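Local atomic coordinates of Serpin48 (Tenebrio molitor, PDB entry 3OZQ), a protein that acts as a highly specific serpin of insect innate immunity that inhibits the protease SPE, probably as a serine-type endopeptidase inhibitor like other serpins. Residues V67-R70 with E71-E74; A138-E141 with E142-H146; T56-E59 with I60-V63. One frame throughout, in Å; residues are numbered along the deposited sequence.

Contact 1: V67-R70 with E71-E74; sequences VGDR and EKAE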
loop_
_atom_site.group_PDB
_atom_site.type_symbol
_atom_site.label_atom_id
_atom_site.label_comp_id
_atom_site.label_asym_id
_atom_site.label_seq_id
_atom_site.Cartn_x
_atom_site.Cartn_y
_atom_site.Cartn_z
ATOM N N VAL A 67 4.252 2.525 19.134
ATOM C CA VAL A 67 4.660 3.001 20.460
ATOM C C VAL A 67 3.526 3.047 21.488
ATOM O O VAL A 67 2.348 3.168 21.139
ATOM C CB VAL A 67 5.329 4.393 20.393
ATOM C CG1 VAL A 67 6.443 4.401 19.355
ATOM C CG2 VAL A 67 4.289 5.478 20.100
ATOM N N GLY A 68 3.904 2.973 22.761
ATOM C CA GLY A 68 2.949 2.878 23.848
ATOM C C GLY A 68 2.053 4.085 24.048
ATOM O O GLY A 68 0.829 3.952 24.091
ATOM N N ASP A 69 2.654 5.265 24.171
ATOM C CA ASP A 69 1.904 6.459 24.561
ATOM C C ASP A 69 0.948 6.916 23.462
ATOM O O ASP A 69 1.285 6.871 22.277
ATOM C CB ASP A 69 2.855 7.594 24.964
ATOM C CG ASP A 69 2.224 8.562 25.959
ATOM O OD1 ASP A 69 2.703 9.712 26.059
ATOM O OD2 ASP A 69 1.251 8.174 26.645
ATOM N N ARG A 70 -0.242 7.360 23.861
ATOM C CA ARG A 70 -1.277 7.731 22.896
ATOM C C ARG A 70 -1.103 9.108 22.260
ATOM O O ARG A 70 -1.528 9.329 21.129
ATOM C CB ARG A 70 -2.670 7.582 23.499
ATOM C CG ARG A 70 -3.250 6.202 23.288
ATOM C CD ARG A 70 -3.294 5.842 21.800
ATOM N NE ARG A 70 -3.849 4.506 21.596
ATOM C CZ ARG A 70 -4.117 3.954 20.414
ATOM N NH1 ARG A 70 -4.625 2.731 20.372
ATOM N NH2 ARG A 70 -3.890 4.611 19.280
ATOM N N GLU A 71 -0.482 10.037 22.977
ATOM C CA GLU A 71 -0.148 11.313 22.363
ATOM C C GLU A 71 0.925 11.078 21.311
ATOM O O GLU A 71 0.937 11.725 20.262
ATOM C CB GLU A 71 0.335 12.324 23.405
ATOM C CG GLU A 71 1.641 11.948 24.092
ATOM C CD GLU A 71 2.118 13.023 25.055
ATOM O OE1 GLU A 71 2.840 12.686 26.022
ATOM O OE2 GLU A 71 1.771 14.206 24.838
ATOM N N LYS A 72 1.822 10.137 21.592
ATOM C CA LYS A 72 2.899 9.813 20.666
ATOM C C LYS A 72 2.365 9.112 19.416
ATOM O O LYS A 72 2.542 9.596 18.304
ATOM C CB LYS A 72 3.968 8.955 21.351
ATOM C CG LYS A 72 4.508 9.553 22.643
ATOM C CD LYS A 72 5.892 9.006 22.984
ATOM C CE LYS A 72 6.205 9.152 24.473
ATOM N NZ LYS A 72 5.940 10.522 25.012
ATOM N N ALA A 73 1.708 7.973 19.602
ATOM C CA ALA A 73 1.102 7.267 18.481
ATOM C C ALA A 73 0.311 8.223 17.585
ATOM O O ALA A 73 0.539 8.293 16.379
ATOM C CB ALA A 73 0.214 6.146 18.979
ATOM N N GLU A 74 -0.605 8.971 18.182
ATOM C CA GLU A 74 -1.464 9.870 17.420
ATOM C C GLU A 74 -0.678 10.970 16.737
ATOM O O GLU A 74 -0.915 11.276 15.570
ATOM C CB GLU A 74 -2.544 10.472 18.317
ATOM C CG GLU A 74 -3.405 9.441 18.996
ATOM C CD GLU A 74 -4.505 10.072 19.817
ATOM O OE1 GLU A 74 -5.304 9.323 20.426
ATOM O OE2 GLU A 74 -4.574 11.321 19.847
#

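Contact 2: A138-E141 with E142-H146; sequences AWVE and EQTQH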
loop_
_atom_site.group_PDB
_atom_site.type_symbol
_atom_site.label_atom_id
_atom_site.label_comp_id
_atom_site.label_asym_id
_atom_site.label_seq_id
_atom_site.Cartn_x
_atom_site.Cartn_y
_atom_site.Cartn_z
ATOM N N ALA A 138 -20.115 4.060 -3.125
ATOM C CA ALA A 138 -20.374 5.334 -3.784
ATOM C C ALA A 138 -19.527 6.395 -3.107
ATOM O O ALA A 138 -18.999 7.295 -3.767
ATOM C CB ALA A 138 -21.860 5.695 -3.722
ATOM N N TRP A 139 -19.390 6.266 -1.792
ATOM C CA TRP A 139 -18.564 7.173 -1.015
ATOM C C TRP A 139 -17.120 7.068 -1.496
ATOM O O TRP A 139 -16.480 8.074 -1.797
ATOM C CB TRP A 139 -18.643 6.869 0.483
ATOM C CG TRP A 139 -17.814 7.842 1.286
ATOM C CD1 TRP A 139 -18.174 9.104 1.659
ATOM C CD2 TRP A 139 -16.471 7.650 1.761
ATOM N NE1 TRP A 139 -17.149 9.704 2.352
ATOM C CE2 TRP A 139 -16.094 8.833 2.432
ATOM C CE3 TRP A 139 -15.563 6.586 1.705
ATOM C CZ2 TRP A 139 -14.843 8.985 3.037
ATOM C CZ3 TRP A 139 -14.314 6.740 2.307
ATOM C CH2 TRP A 139 -13.970 7.930 2.965
ATOM N N VAL A 140 -16.624 5.837 -1.575
ATOM C CA VAL A 140 -15.282 5.579 -2.092
ATOM C C VAL A 140 -15.078 6.190 -3.479
ATOM O O VAL A 140 -14.029 6.765 -3.763
ATOM C CB VAL A 140 -14.986 4.068 -2.159
ATOM C CG1 VAL A 140 -13.816 3.779 -3.136
ATOM C CG2 VAL A 140 -14.694 3.521 -0.776
ATOM N N GLU A 141 -16.079 6.067 -4.346
ATOM C CA GLU A 141 -15.950 6.618 -5.693
ATOM C C GLU A 141 -15.835 8.131 -5.646
ATOM O O GLU A 141 -14.925 8.694 -6.234
ATOM C CB GLU A 141 -17.118 6.202 -6.590
ATOM C CG GLU A 141 -17.092 4.739 -7.001
ATOM C CD GLU A 141 -18.025 4.434 -8.171
ATOM O OE1 GLU A 141 -18.909 3.569 -8.003
ATOM O OE2 GLU A 141 -17.874 5.043 -9.258
ATOM N N GLU A 142 -16.755 8.796 -4.948
ATOM C CA GLU A 142 -16.688 10.253 -4.847
ATOM C C GLU A 142 -15.321 10.717 -4.327
ATOM O O GLU A 142 -14.790 11.731 -4.771
ATOM C CB GLU A 142 -17.795 10.796 -3.947
ATOM C CG GLU A 142 -17.352 11.950 -3.049
ATOM C CD GLU A 142 -17.865 11.824 -1.606
ATOM O OE1 GLU A 142 -19.075 11.547 -1.404
ATOM O OE2 GLU A 142 -17.050 11.996 -0.670
ATOM N N GLN A 143 -14.760 9.964 -3.388
ATOM C CA GLN A 143 -13.514 10.349 -2.725
ATOM C C GLN A 143 -12.256 9.971 -3.510
ATOM O O GLN A 143 -11.161 10.420 -3.182
ATOM C CB GLN A 143 -13.441 9.728 -1.327
ATOM C CG GLN A 143 -14.308 10.415 -0.300
ATOM C CD GLN A 143 -13.840 11.825 -0.028
ATOM O OE1 GLN A 143 -12.775 12.037 0.560
ATOM N NE2 GLN A 143 -14.618 12.803 -0.477
ATOM N N THR A 144 -12.410 9.135 -4.532
ATOM C CA THR A 144 -11.274 8.762 -5.377
ATOM C C THR A 144 -11.499 9.140 -6.835
ATOM O O THR A 144 -10.998 8.466 -7.724
ATOM C CB THR A 144 -10.994 7.246 -5.342
ATOM O OG1 THR A 144 -12.184 6.525 -5.692
ATOM C CG2 THR A 144 -10.504 6.803 -3.974
ATOM N N GLN A 145 -12.238 10.223 -7.067
ATOM C CA GLN A 145 -12.621 10.651 -8.412
ATOM C C GLN A 145 -13.049 9.489 -9.308
ATOM O O GLN A 145 -12.636 9.395 -10.466
ATOM C CB GLN A 145 -11.519 11.487 -9.091
ATOM C CG GLN A 145 -10.130 11.411 -8.451
ATOM C CD GLN A 145 -10.111 11.933 -7.027
ATOM O OE1 GLN A 145 -9.397 11.411 -6.165
ATOM N NE2 GLN A 145 -10.904 12.964 -6.770
ATOM N N HIS A 146 -13.878 8.611 -8.754
ATOM C CA HIS A 146 -14.447 7.472 -9.483
ATOM C C HIS A 146 -13.427 6.479 -10.032
ATOM O O HIS A 146 -13.785 5.595 -10.814
ATOM C CB HIS A 146 -15.405 7.950 -10.584
ATOM C CG HIS A 146 -16.565 8.739 -10.058
ATOM N ND1 HIS A 146 -17.834 8.211 -9.934
ATOM C CD2 HIS A 146 -16.643 10.013 -9.602
ATOM C CE1 HIS A 146 -18.645 9.128 -9.437
ATOM N NE2 HIS A 146 -17.947 10.229 -9.221
#

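Contact 3: T56-E59 with I60-V63; sequences TAEE and IRQV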
loop_
_atom_site.group_PDB
_atom_site.type_symbol
_atom_site.label_atom_id
_atom_site.label_comp_id
_atom_site.label_asym_id
_atom_site.label_seq_id
_atom_site.Cartn_x
_atom_site.Cartn_y
_atom_site.Cartn_z
ATOM N N THR A 56 -7.564 -5.947 23.687
ATOM C CA THR A 56 -7.899 -5.629 22.296
ATOM C C THR A 56 -6.970 -4.565 21.714
ATOM O O THR A 56 -6.238 -4.824 20.759
ATOM C CB THR A 56 -9.338 -5.098 22.144
ATOM O OG1 THR A 56 -10.272 -6.067 22.625
ATOM C CG2 THR A 56 -9.632 -4.806 20.685
ATOM N N ALA A 57 -7.009 -3.366 22.287
ATOM C CA ALA A 57 -6.213 -2.257 21.772
ATOM C C ALA A 57 -4.720 -2.532 21.884
ATOM O O ALA A 57 -3.931 -2.098 21.038
ATOM C CB ALA A 57 -6.560 -0.979 22.485
ATOM N N GLU A 58 -4.341 -3.255 22.933
ATOM C CA GLU A 58 -2.937 -3.536 23.201
ATOM C C GLU A 58 -2.342 -4.483 22.165
ATOM O O GLU A 58 -1.199 -4.316 21.748
ATOM C CB GLU A 58 -2.768 -4.109 24.610
ATOM C CG GLU A 58 -1.321 -4.407 24.991
ATOM C CD GLU A 58 -0.437 -3.173 24.944
ATOM O OE1 GLU A 58 -0.976 -2.043 24.956
ATOM O OE2 GLU A 58 0.803 -3.336 24.887
ATOM N N GLU A 59 -3.115 -5.488 21.766
ATOM C CA GLU A 59 -2.709 -6.395 20.701
ATOM C C GLU A 59 -2.386 -5.608 19.442
ATOM O O GLU A 59 -1.279 -5.692 18.916
ATOM C CB GLU A 59 -3.822 -7.393 20.394
ATOM C CG GLU A 59 -3.594 -8.789 20.921
ATOM C CD GLU A 59 -4.735 -9.722 20.564
ATOM O OE1 GLU A 59 -5.622 -9.307 19.785
ATOM O OE2 GLU A 59 -4.752 -10.866 21.068
ATOM N N ILE A 60 -3.351 -4.831 18.960
ATOM C CA ILE A 60 -3.143 -4.032 17.753
ATOM C C ILE A 60 -1.848 -3.240 17.866
ATOM O O ILE A 60 -1.095 -3.106 16.893
ATOM C CB ILE A 60 -4.318 -3.080 17.512
ATOM C CG1 ILE A 60 -5.578 -3.889 17.171
ATOM C CG2 ILE A 60 -4.019 -2.106 16.398
ATOM C CD1 ILE A 60 -6.836 -3.074 17.184
ATOM N N ARG A 61 -1.583 -2.727 19.061
ATOM C CA ARG A 61 -0.376 -1.943 19.297
ATOM C C ARG A 61 0.866 -2.815 19.131
ATOM O O ARG A 61 1.855 -2.397 18.534
ATOM C CB ARG A 61 -0.408 -1.342 20.703
ATOM C CG ARG A 61 0.383 -0.052 20.857
ATOM C CD ARG A 61 0.914 0.086 22.282
ATOM N NE ARG A 61 1.936 -0.924 22.547
ATOM C CZ ARG A 61 2.517 -1.130 23.725
ATOM N NH1 ARG A 61 2.181 -0.395 24.780
ATOM N NH2 ARG A 61 3.438 -2.082 23.844
ATOM N N GLN A 62 0.788 -4.027 19.672
ATOM C CA GLN A 62 1.861 -5.009 19.631
ATOM C C GLN A 62 2.201 -5.373 18.200
ATOM O O GLN A 62 3.377 -5.451 17.848
ATOM C CB GLN A 62 1.453 -6.272 20.409
ATOM C CG GLN A 62 2.396 -7.486 20.290
ATOM C CD GLN A 62 1.664 -8.832 20.441
ATOM O OE1 GLN A 62 0.449 -8.871 20.612
ATOM N NE2 GLN A 62 2.403 -9.931 20.362
ATOM N N VAL A 63 1.186 -5.598 17.367
ATOM C CA VAL A 63 1.451 -6.018 15.988
ATOM C C VAL A 63 1.939 -4.871 15.107
ATOM O O VAL A 63 2.780 -5.060 14.234
ATOM C CB VAL A 63 0.256 -6.776 15.334
ATOM C CG1 VAL A 63 -0.953 -6.729 16.223
ATOM C CG2 VAL A 63 -0.047 -6.218 13.951
#

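Contact 1: V67-R70 with E71-E74
Lys72 lies obliquely across Asp69 where helix 70-83 begins, and the two side chains meet along their aliphatic parts before their charges come together. Lys72 CG packs 3.5 Å from Asp69 CB; a bend at the last torsion of the lysine (chi4 -49°) then swings the ammonium round to the carboxylate. Lys72 NZ stands 3.5 Å from Asp69 OD1, a salt bridge whose hydrogen bond is weak. Glu71 crowds the same oxygen: Asp69 OD1 and Glu71 OE1 are 3.0 Å apart, two acceptors of like charge whose carboxylate planes are turned 86° from each other. A long ion pair, 3.9 Å from Lys72 NZ to Glu71 OE1, closes the network, so one ammonium serves both acids and probably offsets much of their repulsion. A methionine in place of Lys72 would probably leave the two carboxylates facing each other without a shared counter-charge, driving one of them to swing aside.

Behind the charged cluster, Val67 crosses Lys72 at about a right angle. Its CG2 branch touches Lys72 CB at 3.7 Å and covers the backbone of the next residue, with Ala73 N 3.6 Å from Val67 CG2. Val67 O is buried here without a partner in the model. Asp69 occupies the N-cap position, yet its carboxylate makes no capping bond; its carbonyl enters the helix instead, Ala73 N giving a nearly straight bond (174°) to Asp69 O at 2.9 Å.

Arg70, its CB directed away from residues 71-74 and its chain bent at the second torsion, touches Tyr117, as Glu74 does. The first turn of helix 70-83 lies at the surface and touches both the loop after helix 54-63, through Phe66 on Ala73, and the loop joining helix 107-115 to strand 120-124.

Contact 2: A138-E141 with E142-H146
Glu141 O is gripped by two backbone donors arriving from opposite faces of its carbonyl plane: Thr144 N at 3.1 Å and His146 N at 2.7 Å from Glu141 O. The second spans five residues and folds the chain back as it leaves the end of helix 129-143. Beside it, Thr144 OG1 donates to Val140 O at 2.7 Å from above the carbonyl plane; its first torsion (chi1 55°) turns the hydroxyl back over that helical carbonyl.

The side chains of Glu141 and His146 repeat the tie. His146 ND1 meets Glu141 OE2 at 3.2 Å, from above the carboxylate plane, with ring and carboxylate almost perpendicular. On another side of the helix, Gln143 CG sits over the Trp139 face, 3.9 Å from the six-membered ring centroid, a CH-pi contact, while Gln143 NE2 bonds Glu142 OE2 at 2.6 Å.

This is helix F of the serpin fold, laid over strands 90-100 and 163-174 of sheet A; Trp139 also forms a cation-pi pair with Lys96 there. Chemically, the carboxylate of Glu141 would tend to favour a protonated His146, so charge probably adds to the backbone bonds that hold the turn.

Contact 3: T56-E59 with I60-V63
Glu58 and Arg61, three residues apart on helix 54-63, which is helix C of the serpin fold, run side by side and join their charges at the helix surface. This salt bridge is face-on. Glu58 OE2 lies 3.0 Å above the guanidinium plane, over its centre, and is 3.1 Å from Arg61 NH2. No N-H points at the oxygen, so attraction of charges carries the pair, with the carboxylate plane turned 79° from the guanidinium. Both chains bend to reach this position: Glu58 at its second torsion (chi2 60°), Arg61 at its third, which sets one face of the guanidinium under Glu58 OE2.

Backbone bonds hold the helix beneath. Arg61 N donates to Ala57 O at 3.1 Å and Gln62 N to Glu58 O at 2.9 Å; the bond from Ile60 N to Thr56 O is long and weak at 3.4 Å.

The other sides of the helix meet neighbouring parts of the fold. Ile60 CG1 rests 3.8 Å from Thr56 O, and the same side chain leans on Leu45 and Gln49 of helix 38-50. Glu59 barely meets Gln62, Glu59 CG lying 4.1 Å from Gln62 OE1; its carboxylate is taken up by the loop after helix 279-286, where OE1 accepts from the backbone N of Lys289 and of Lys290. Thr56 faces that loop too, touching Lys290 and Ala291.

At the last turn Val63 N donates to Glu59 O at 2.9 Å.

From the N terminus the order is contact 3, contact 1, contact 2. Each lies within one continuous run of chain, so none closes a long loop, and they follow in series without nesting or crossing. Contact 3 lies in helix 54-63; a short loop then leads to contact 1 at the start of helix 70-83. These two touch, Gly68 CA lying 3.5 Å from Arg61 NH1 and Val67 O 3.6 Å from Arg61 CD, so the arginine of helix 54-63 packs on the loop that leads into helix 70-83. Contact 2, at the end of helix 129-143 against strands 90-100 and 163-174, stands apart, its centre about 31 Å from each of the other two centres.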